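Local coordinates for virulence protein STM3117 (Salmonella enterica subsp. enterica serovar Typhimurium, PDB 3HUH) that promotes replication of the bacterium inside host macrophages and may take part in the biosynthesis and modification of cell-wall peptidoglycan, at residues A[31-36]-A[68-73]; A[110-115]-A[129-134]; A[125-130]-A[137-142]. All blocks are in the same frame, centred on the assembly; numbering follows the deposited sequence.

Interaction 1: residues A[31-36]-A[68-73]; sequences VSDIST and LHQQEM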
loop_
_atom_site.group_PDB
_atom_site.type_symbol
_atom_site.label_atom_id
_atom_site.label_comp_id
_atom_site.label_asym_id
_atom_site.label_seq_id
_atom_site.Cartn_x
_atom_site.Cartn_y
_atom_site.Cartn_z
ATOM N N VAL A 31 1.304 13.122 3.626
ATOM C CA VAL A 31 0.707 13.610 4.864
ATOM C C VAL A 31 0.873 15.107 5.115
ATOM O O VAL A 31 1.762 15.751 4.555
ATOM C CB VAL A 31 1.294 12.828 6.065
ATOM C CG1 VAL A 31 1.019 11.339 5.893
ATOM C CG2 VAL A 31 2.791 13.073 6.169
ATOM N N SER A 32 0.009 15.659 5.964
ATOM C CA SER A 32 0.089 17.083 6.278
ATOM C C SER A 32 1.284 17.397 7.176
ATOM O O SER A 32 1.957 18.417 6.995
ATOM C CB SER A 32 -1.214 17.565 6.934
ATOM O OG SER A 32 -1.469 16.902 8.159
ATOM N N ASP A 33 1.559 16.516 8.133
ATOM C CA ASP A 33 2.674 16.718 9.051
ATOM C C ASP A 33 3.387 15.403 9.374
ATOM O O ASP A 33 2.864 14.557 10.102
ATOM C CB ASP A 33 2.176 17.357 10.347
ATOM C CG ASP A 33 3.312 17.785 11.251
ATOM O OD1 ASP A 33 3.956 18.814 10.951
ATOM O OD2 ASP A 33 3.578 17.086 12.247
ATOM N N ILE A 34 4.589 15.245 8.834
ATOM C CA ILE A 34 5.363 14.036 9.053
ATOM C C ILE A 34 5.592 13.726 10.536
ATOM O O ILE A 34 5.468 12.574 10.948
ATOM C CB ILE A 34 6.706 14.110 8.278
ATOM C CG1 ILE A 34 6.434 13.876 6.787
ATOM C CG2 ILE A 34 7.701 13.094 8.831
ATOM C CD1 ILE A 34 7.659 13.922 5.892
ATOM N N SER A 35 5.899 14.741 11.343
ATOM C CA SER A 35 6.128 14.511 12.772
ATOM C C SER A 35 4.930 13.844 13.441
ATOM O O SER A 35 5.078 12.888 14.209
ATOM C CB SER A 35 6.439 15.830 13.492
ATOM O OG SER A 35 7.697 16.336 13.090
ATOM N N THR A 36 3.741 14.354 13.143
ATOM C CA THR A 36 2.508 13.820 13.709
ATOM C C THR A 36 2.249 12.390 13.236
ATOM O O THR A 36 1.823 11.531 14.013
ATOM C CB THR A 36 1.313 14.707 13.322
ATOM O OG1 THR A 36 1.554 16.049 13.770
ATOM C CG2 THR A 36 0.044 14.191 13.953
ATOM N N LEU A 68 7.307 8.416 3.601
ATOM C CA LEU A 68 6.445 9.551 3.849
ATOM C C LEU A 68 6.818 10.763 3.014
ATOM O O LEU A 68 7.997 11.048 2.812
ATOM C CB LEU A 68 6.492 9.940 5.335
ATOM C CG LEU A 68 6.138 8.834 6.331
ATOM C CD1 LEU A 68 6.317 9.352 7.755
ATOM C CD2 LEU A 68 4.700 8.365 6.104
ATOM N N HIS A 69 5.796 11.448 2.503
ATOM C CA HIS A 69 5.973 12.693 1.747
ATOM C C HIS A 69 5.112 13.709 2.485
ATOM O O HIS A 69 3.942 13.443 2.776
ATOM C CB HIS A 69 5.411 12.612 0.324
ATOM C CG HIS A 69 6.294 11.922 -0.669
ATOM N ND1 HIS A 69 7.476 11.301 -0.334
ATOM C CD2 HIS A 69 6.138 11.740 -2.002
ATOM C CE1 HIS A 69 8.012 10.765 -1.417
ATOM N NE2 HIS A 69 7.218 11.017 -2.443
ATOM N N GLN A 70 5.667 14.870 2.798
ATOM C CA GLN A 70 4.864 15.883 3.462
ATOM C C GLN A 70 4.340 16.831 2.388
ATOM O O GLN A 70 5.028 17.109 1.404
ATOM C CB GLN A 70 5.703 16.651 4.485
ATOM C CG GLN A 70 4.942 17.724 5.242
ATOM C CD GLN A 70 5.701 18.214 6.465
ATOM O OE1 GLN A 70 5.767 17.528 7.483
ATOM N NE2 GLN A 70 6.296 19.401 6.361
ATOM N N GLN A 71 3.120 17.318 2.551
ATOM C CA GLN A 71 2.588 18.239 1.561
ATOM C C GLN A 71 3.524 19.437 1.432
ATOM O O GLN A 71 4.126 19.873 2.415
ATOM C CB GLN A 71 1.190 18.703 1.960
ATOM C CG GLN A 71 0.156 17.592 1.896
ATOM C CD GLN A 71 -1.247 18.091 2.159
ATOM O OE1 GLN A 71 -1.568 18.520 3.268
ATOM N NE2 GLN A 71 -2.089 18.049 1.133
ATOM N N GLU A 72 3.643 19.939 0.206
ATOM C CA GLU A 72 4.488 21.079 -0.135
ATOM C C GLU A 72 5.947 20.676 -0.331
ATOM O O GLU A 72 6.784 21.505 -0.687
ATOM C CB GLU A 72 4.364 22.186 0.914
ATOM C CG GLU A 72 2.949 22.723 1.048
ATOM C CD GLU A 72 2.393 23.258 -0.264
ATOM O OE1 GLU A 72 2.937 24.253 -0.784
ATOM O OE2 GLU A 72 1.412 22.682 -0.777
ATOM N N MET A 73 6.257 19.406 -0.084
ATOM C CA MET A 73 7.610 18.914 -0.327
ATOM C C MET A 73 7.598 17.436 -0.697
ATOM O O MET A 73 8.374 16.633 -0.189
ATOM C CB MET A 73 8.551 19.199 0.855
ATOM C CG MET A 73 8.274 18.513 2.168
ATOM S SD MET A 73 9.442 19.126 3.448
ATOM C CE MET A 73 11.045 18.666 2.734
HETATM O O HOH W 1 6.698 17.580 10.319
#
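Val31 and Gln70 pair in parallel where strand 21-31 runs beside strand 64-70, the first and last strands of a βαβββ module of the vicinal oxygen chelate (VOC) fold. The firm part of this contact is made of backbone and hydrocarbon. Val31 N donates to His69 O at 2.8 Å, and Val31 O accepts from Gln71 N at 2.9 Å, so the two bonds straddle Gln70 as parallel pairing requires. Ile34, in the first turn of helix 34-43, then packs against the end of the neighbouring strand through both of its branches. CG1 stands beside its own backbone N (chi1 -75°), and the extended branch beyond it brings Ile34 CD1 to 3.6 Å from Gln70 CB. The other branch, Ile34 CG2, meets Leu68 CD1 at 4.1 Å; Leu68 is buried and also touches Ile38 and Leu59.

Toward solvent the contact is sparser and polar. Gln71 approaches Ser32 merely by van der Waals contact, its OE1 lying 3.7 Å from Ser32 CA. Asp33 serves as the helix N-cap: its OD2 accepts from Thr36 N and from Thr36 OG1, which arrive from opposite faces of the carboxylate. A water is held by Ser35 N and Gln70 OE1, with a weak third bond to Asp33 OD1. The Gln70 side chain reaches out from the strand to this helix end, its amide plane turned only 17° from that of the Asp33 carboxylate, the two side chains side by side and pointing the same way. There Gln70 OE1 takes the hydrogen of Ile34 N at 2.9 Å, in the amide plane, on a lone pair, with the N-H...O angle a nearly straight 169°.

Interaction 2: residues A[110-115]-A[129-134]; sequences SIVEGP and YIRDPD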
loop_
_atom_site.group_PDB
_atom_site.type_symbol
_atom_site.label_atom_id
_atom_site.label_comp_id
_atom_site.label_asym_id
_atom_site.label_seq_id
_atom_site.Cartn_x
_atom_site.Cartn_y
_atom_site.Cartn_z
ATOM N N SER A 110 -10.024 5.961 18.754
ATOM C CA SER A 110 -11.388 5.545 18.470
ATOM C C SER A 110 -11.429 4.400 17.465
ATOM O O SER A 110 -10.725 4.414 16.453
ATOM C CB SER A 110 -12.195 6.725 17.933
ATOM O OG SER A 110 -12.144 7.820 18.833
ATOM N N ILE A 111 -12.258 3.404 17.759
ATOM C CA ILE A 111 -12.420 2.256 16.880
ATOM C C ILE A 111 -13.526 2.553 15.873
ATOM O O ILE A 111 -14.695 2.697 16.243
ATOM C CB ILE A 111 -12.789 0.996 17.687
ATOM C CG1 ILE A 111 -11.598 0.585 18.558
ATOM C CG2 ILE A 111 -13.190 -0.136 16.745
ATOM C CD1 ILE A 111 -11.829 -0.653 19.394
ATOM N N VAL A 112 -13.158 2.654 14.599
ATOM C CA VAL A 112 -14.133 2.939 13.553
ATOM C C VAL A 112 -15.144 1.805 13.436
ATOM O O VAL A 112 -16.351 2.040 13.377
ATOM C CB VAL A 112 -13.446 3.144 12.187
ATOM C CG1 VAL A 112 -14.492 3.342 11.102
ATOM C CG2 VAL A 112 -12.516 4.345 12.258
ATOM N N GLU A 113 -14.638 0.578 13.409
ATOM C CA GLU A 113 -15.481 -0.604 13.308
ATOM C C GLU A 113 -14.694 -1.830 13.746
ATOM O O GLU A 113 -13.464 -1.831 13.697
ATOM C CB GLU A 113 -15.960 -0.794 11.865
ATOM C CG GLU A 113 -16.863 -2.004 11.676
ATOM C CD GLU A 113 -17.448 -2.091 10.281
ATOM O OE1 GLU A 113 -18.202 -3.048 10.013
ATOM O OE2 GLU A 113 -17.157 -1.201 9.456
ATOM N N GLY A 114 -15.406 -2.865 14.181
ATOM C CA GLY A 114 -14.744 -4.087 14.587
ATOM C C GLY A 114 -14.701 -4.343 16.083
ATOM O O GLY A 114 -15.113 -3.493 16.881
ATOM N N PRO A 115 -14.181 -5.509 16.493
ATOM C CA PRO A 115 -13.652 -6.539 15.593
ATOM C C PRO A 115 -14.729 -7.216 14.745
ATOM O O PRO A 115 -15.806 -7.559 15.238
ATOM C CB PRO A 115 -12.958 -7.505 16.549
ATOM C CG PRO A 115 -13.795 -7.400 17.788
ATOM C CD PRO A 115 -14.028 -5.912 17.902
ATOM N N TYR A 129 -10.698 -1.539 12.794
ATOM C CA TYR A 129 -10.379 -0.368 11.983
ATOM C C TYR A 129 -10.193 0.897 12.798
ATOM O O TYR A 129 -10.975 1.182 13.705
ATOM C CB TYR A 129 -11.496 -0.081 10.978
ATOM C CG TYR A 129 -11.771 -1.153 9.953
ATOM C CD1 TYR A 129 -11.283 -1.036 8.651
ATOM C CD2 TYR A 129 -12.573 -2.250 10.262
ATOM C CE1 TYR A 129 -11.598 -1.981 7.677
ATOM C CE2 TYR A 129 -12.893 -3.200 9.297
ATOM C CZ TYR A 129 -12.406 -3.058 8.006
ATOM O OH TYR A 129 -12.751 -3.971 7.038
ATOM N N ILE A 130 -9.153 1.653 12.463
ATOM C CA ILE A 130 -8.884 2.937 13.108
ATOM C C ILE A 130 -8.437 3.884 12.003
ATOM O O ILE A 130 -8.329 3.488 10.839
ATOM C CB ILE A 130 -7.770 2.850 14.189
ATOM C CG1 ILE A 130 -6.468 2.322 13.576
ATOM C CG2 ILE A 130 -8.231 1.960 15.337
ATOM C CD1 ILE A 130 -5.307 2.275 14.539
ATOM N N ARG A 131 -8.195 5.139 12.351
ATOM C CA ARG A 131 -7.743 6.105 11.364
ATOM C C ARG A 131 -6.472 6.771 11.836
ATOM O O ARG A 131 -6.282 6.983 13.037
ATOM C CB ARG A 131 -8.802 7.178 11.117
ATOM C CG ARG A 131 -9.993 6.680 10.328
ATOM C CD ARG A 131 -10.919 7.805 9.922
ATOM N NE ARG A 131 -12.144 7.266 9.340
ATOM C CZ ARG A 131 -12.225 6.698 8.142
ATOM N NH1 ARG A 131 -11.146 6.599 7.373
ATOM N NH2 ARG A 131 -13.383 6.203 7.723
ATOM N N ASP A 132 -5.591 7.098 10.897
ATOM C CA ASP A 132 -4.363 7.769 11.277
ATOM C C ASP A 132 -4.635 9.274 11.314
ATOM O O ASP A 132 -5.756 9.709 11.047
ATOM C CB ASP A 132 -3.200 7.378 10.339
ATOM C CG ASP A 132 -3.254 8.043 8.972
ATOM O OD1 ASP A 132 -4.219 8.766 8.649
ATOM O OD2 ASP A 132 -2.290 7.828 8.206
ATOM N N PRO A 133 -3.629 10.087 11.660
ATOM C CA PRO A 133 -3.821 11.542 11.732
ATOM C C PRO A 133 -4.413 12.248 10.519
ATOM O O PRO A 133 -5.059 13.296 10.659
ATOM C CB PRO A 133 -2.425 12.048 12.067
ATOM C CG PRO A 133 -1.894 10.964 12.934
ATOM C CD PRO A 133 -2.292 9.721 12.160
ATOM N N ASP A 134 -4.209 11.678 9.335
ATOM C CA ASP A 134 -4.713 12.292 8.113
ATOM C C ASP A 134 -6.041 11.716 7.641
ATOM O O ASP A 134 -6.597 12.172 6.650
ATOM C CB ASP A 134 -3.663 12.177 7.004
ATOM C CG ASP A 134 -2.437 13.033 7.275
ATOM O OD1 ASP A 134 -2.423 14.212 6.856
ATOM O OD2 ASP A 134 -1.494 12.536 7.929
HETATM O O HOH W 2 -9.657 6.249 14.758
#
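Val112 and Arg131 cross at about a right angle, the CG2 methyl of Val112 touching the aliphatic part of the arginine at Arg131 CG, 3.9 Å away. This is one end of a row of contacts that the segment after helix 97-106 makes along the edge of strand 123-131. Next in the row Val112 CB faces Tyr129 CB at 4.0 Å. Beyond it the Tyr129 ring turns its edge to the opposite backbone: CG stands beside the tyrosine's own N (chi1 -62°), and Glu113 O lies in the plane of the ring, 3.6 Å from Tyr129 CD2. Glu113 CB comes against the same ring carbon.

Two backbone bonds hold these groups in place. Tyr129 N donates to Glu113 O at 2.9 Å, whereas Tyr129 O accepts from the N-H of Val112, the residue before Glu113, at 2.8 Å in a more bent bond (141° at the hydrogen). One tyrosine thus serves two successive residues, in the manner of a beta bulge. Toward Arg131, a water takes over from direct pairing, accepting from Arg131 N and donating to Ser110 O. At the other end, after Glu113, Gly114 has backbone angles at which a CB would press on Glu113 O, and the chain then turns its corner at Pro115 through a cis peptide bond.

The polar ends find partners elsewhere: Arg118 forms a salt bridge with Glu113 OE1 and a hydrogen bond with Tyr129 OH, while Arg131 NH2 bonds to Lys78 O of the second subunit. Pro77 of that subunit packs on Val112, Glu113 and Tyr129. Across this contact the side chains therefore supply hydrocarbon and the backbone supplies the bonds, with charged ends left to tie the edge to Arg118 and the dimer partner.

Interaction 3: residues A[125-130]-A[137-142]; sequences IMSIYI and LIEISQ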
loop_
_atom_site.group_PDB
_atom_site.type_symbol
_atom_site.label_atom_id
_atom_site.label_comp_id
_atom_site.label_asym_id
_atom_site.label_seq_id
_atom_site.Cartn_x
_atom_site.Cartn_y
_atom_site.Cartn_z
ATOM N N ILE A 125 -9.960 -13.273 8.167
ATOM C CA ILE A 125 -9.249 -12.509 9.184
ATOM C C ILE A 125 -10.246 -11.780 10.082
ATOM O O ILE A 125 -11.400 -11.573 9.699
ATOM C CB ILE A 125 -8.315 -11.442 8.541
ATOM C CG1 ILE A 125 -9.144 -10.461 7.703
ATOM C CG2 ILE A 125 -7.252 -12.121 7.682
ATOM C CD1 ILE A 125 -8.306 -9.384 6.992
ATOM N N MET A 126 -9.808 -11.415 11.283
ATOM C CA MET A 126 -10.648 -10.647 12.202
ATOM C C MET A 126 -10.011 -9.267 12.145
ATOM O O MET A 126 -8.825 -9.122 12.427
ATOM C CB MET A 126 -10.582 -11.191 13.630
ATOM C CG MET A 126 -11.594 -10.529 14.594
ATOM S SD MET A 126 -13.356 -10.782 14.143
ATOM C CE MET A 126 -13.255 -12.395 13.522
ATOM N N SER A 127 -10.797 -8.260 11.779
ATOM C CA SER A 127 -10.265 -6.910 11.628
ATOM C C SER A 127 -10.815 -5.849 12.562
ATOM O O SER A 127 -11.983 -5.876 12.945
ATOM C CB SER A 127 -10.499 -6.416 10.200
ATOM O OG SER A 127 -9.911 -7.265 9.236
ATOM N N ILE A 128 -9.947 -4.903 12.899
ATOM C CA ILE A 128 -10.310 -3.765 13.725
ATOM C C ILE A 128 -9.868 -2.576 12.870
ATOM O O ILE A 128 -8.798 -2.615 12.259
ATOM C CB ILE A 128 -9.562 -3.787 15.080
ATOM C CG1 ILE A 128 -10.119 -2.695 15.997
ATOM C CG2 ILE A 128 -8.074 -3.621 14.867
ATOM C CD1 ILE A 128 -11.570 -2.922 16.389
ATOM N N TYR A 129 -10.698 -1.539 12.794
ATOM C CA TYR A 129 -10.379 -0.368 11.983
ATOM C C TYR A 129 -10.193 0.897 12.798
ATOM O O TYR A 129 -10.975 1.182 13.705
ATOM C CB TYR A 129 -11.496 -0.081 10.978
ATOM C CG TYR A 129 -11.771 -1.153 9.953
ATOM C CD1 TYR A 129 -11.283 -1.036 8.651
ATOM C CD2 TYR A 129 -12.573 -2.250 10.262
ATOM C CE1 TYR A 129 -11.598 -1.981 7.677
ATOM C CE2 TYR A 129 -12.893 -3.200 9.297
ATOM C CZ TYR A 129 -12.406 -3.058 8.006
ATOM O OH TYR A 129 -12.751 -3.971 7.038
ATOM N N ILE A 130 -9.153 1.653 12.463
ATOM C CA ILE A 130 -8.884 2.937 13.108
ATOM C C ILE A 130 -8.437 3.884 12.003
ATOM O O ILE A 130 -8.329 3.488 10.839
ATOM C CB ILE A 130 -7.770 2.850 14.189
ATOM C CG1 ILE A 130 -6.468 2.322 13.576
ATOM C CG2 ILE A 130 -8.231 1.960 15.337
ATOM C CD1 ILE A 130 -5.307 2.275 14.539
ATOM N N LEU A 137 -7.576 5.063 6.379
ATOM C CA LEU A 137 -8.215 3.961 7.085
ATOM C C LEU A 137 -7.176 2.870 7.301
ATOM O O LEU A 137 -6.534 2.409 6.347
ATOM C CB LEU A 137 -9.390 3.410 6.279
ATOM C CG LEU A 137 -10.185 2.293 6.967
ATOM C CD1 LEU A 137 -10.879 2.835 8.217
ATOM C CD2 LEU A 137 -11.198 1.725 5.994
ATOM N N ILE A 138 -7.002 2.472 8.556
ATOM C CA ILE A 138 -6.042 1.434 8.895
ATOM C C ILE A 138 -6.783 0.236 9.469
ATOM O O ILE A 138 -7.445 0.333 10.501
ATOM C CB ILE A 138 -5.015 1.940 9.929
ATOM C CG1 ILE A 138 -4.327 3.207 9.404
ATOM C CG2 ILE A 138 -4.001 0.845 10.226
ATOM C CD1 ILE A 138 -3.628 3.045 8.063
ATOM N N GLU A 139 -6.669 -0.888 8.772
ATOM C CA GLU A 139 -7.308 -2.133 9.161
ATOM C C GLU A 139 -6.218 -3.015 9.763
ATOM O O GLU A 139 -5.259 -3.366 9.080
ATOM C CB GLU A 139 -7.919 -2.799 7.916
ATOM C CG GLU A 139 -8.709 -4.084 8.170
ATOM C CD GLU A 139 -9.222 -4.736 6.886
ATOM O OE1 GLU A 139 -9.092 -4.122 5.803
ATOM O OE2 GLU A 139 -9.762 -5.867 6.954
ATOM N N ILE A 140 -6.344 -3.337 11.046
ATOM C CA ILE A 140 -5.366 -4.198 11.715
ATOM C C ILE A 140 -6.054 -5.549 11.871
ATOM O O ILE A 140 -7.122 -5.647 12.489
ATOM C CB ILE A 140 -4.956 -3.628 13.084
ATOM C CG1 ILE A 140 -4.355 -2.233 12.893
ATOM C CG2 ILE A 140 -3.923 -4.533 13.732
ATOM C CD1 ILE A 140 -4.165 -1.448 14.168
ATOM N N SER A 141 -5.442 -6.594 11.322
ATOM C CA SER A 141 -6.074 -7.907 11.335
ATOM C C SER A 141 -5.213 -9.103 11.721
ATOM O O SER A 141 -4.000 -9.099 11.552
ATOM C CB SER A 141 -6.666 -8.166 9.947
ATOM O OG SER A 141 -7.282 -6.995 9.434
ATOM N N GLN A 142 -5.871 -10.137 12.236
ATOM C CA GLN A 142 -5.199 -11.375 12.604
ATOM C C GLN A 142 -5.896 -12.498 11.846
ATOM O O GLN A 142 -7.130 -12.543 11.793
ATOM C CB GLN A 142 -5.308 -11.635 14.109
ATOM C CG GLN A 142 -4.784 -13.004 14.520
ATOM C CD GLN A 142 -4.938 -13.266 16.001
ATOM O OE1 GLN A 142 -5.947 -12.903 16.606
ATOM N NE2 GLN A 142 -3.941 -13.913 16.593
#
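Ser127, Glu139 and Ser141 meet on one face of a beta hairpin in a short chain of hydrogen bonds. Ser141 OG donates to Ser127 OG at 2.7 Å, and Ser127 OG in turn donates to Glu139 OE2, also at 2.7 Å, on the anti lone pair of the carboxylate. The central hydroxyl therefore both accepts and donates, which fixes its rotation. The Ile125 CD1 methyl abuts Ser141 OG at 3.6 Å, bringing hydrocarbon up to this polar group.

The glutamate is steered by its stem. With CG anti to the backbone N (chi1 -176°), Glu139 runs alongside Tyr129, pointing the same way, and lays its CG over one face of the ring in a CH-pi contact, 4.0 Å from the ring centre and offset toward the rim. Ring and carboxylate planes differ by 24°. Leu137 CD2 also rests against this tyrosine, at 3.8 Å from Tyr129 CD1.

The other face is wholly aliphatic at its centre: Ile128 CG2 sits 3.6 Å from Ile140 CB, and Ile130 CD1 touches Ile140 CD1 at 3.9 Å. Ile128 and Ile130 pack further on Ile104 of helix 97-106.

Between the two faces runs the backbone, where Met126 with Gln142, Ile128 with Ile140 and Ile130 with Ile138 each exchange two hydrogen bonds. Ser127-Ser141 and Tyr129-Glu139 are the non-hydrogen-bonded pairs between them, and their closer spacing brings the polar chain and the ring contact together. Outside the hairpin, Arg118 and Cys90 touch Glu139, as does His26 of the second subunit. Strands 123-131 and 137-142 are the third and fourth of a βαβββ module with strand order 1-4-3-2, the repeating unit of the VOC fold.

In the fold
Interaction 3 is the buried core of the second sheet. Interaction 2, partly buried, flanks strand 123-131 of that sheet with an irregular segment, while interaction 3 pairs the same strand fully with 137-142; their centres are about 8 Å apart, and Ile128 CD1 packs on the backbone of Gly114 where they join. Both also reach the second subunit. Interaction 1, likewise partly buried, belongs to the first sheet. Where interaction 3 has a buried serine-glutamate chain of hydrogen bonds, interaction 1 has a glutamine amide bonded to a helix N terminus nearer the surface. It touches interaction 2 through a probable hydrogen bond, Ser32 N to Asp134 OD1 (3.0 Å), and through packing of Thr36 on Pro133.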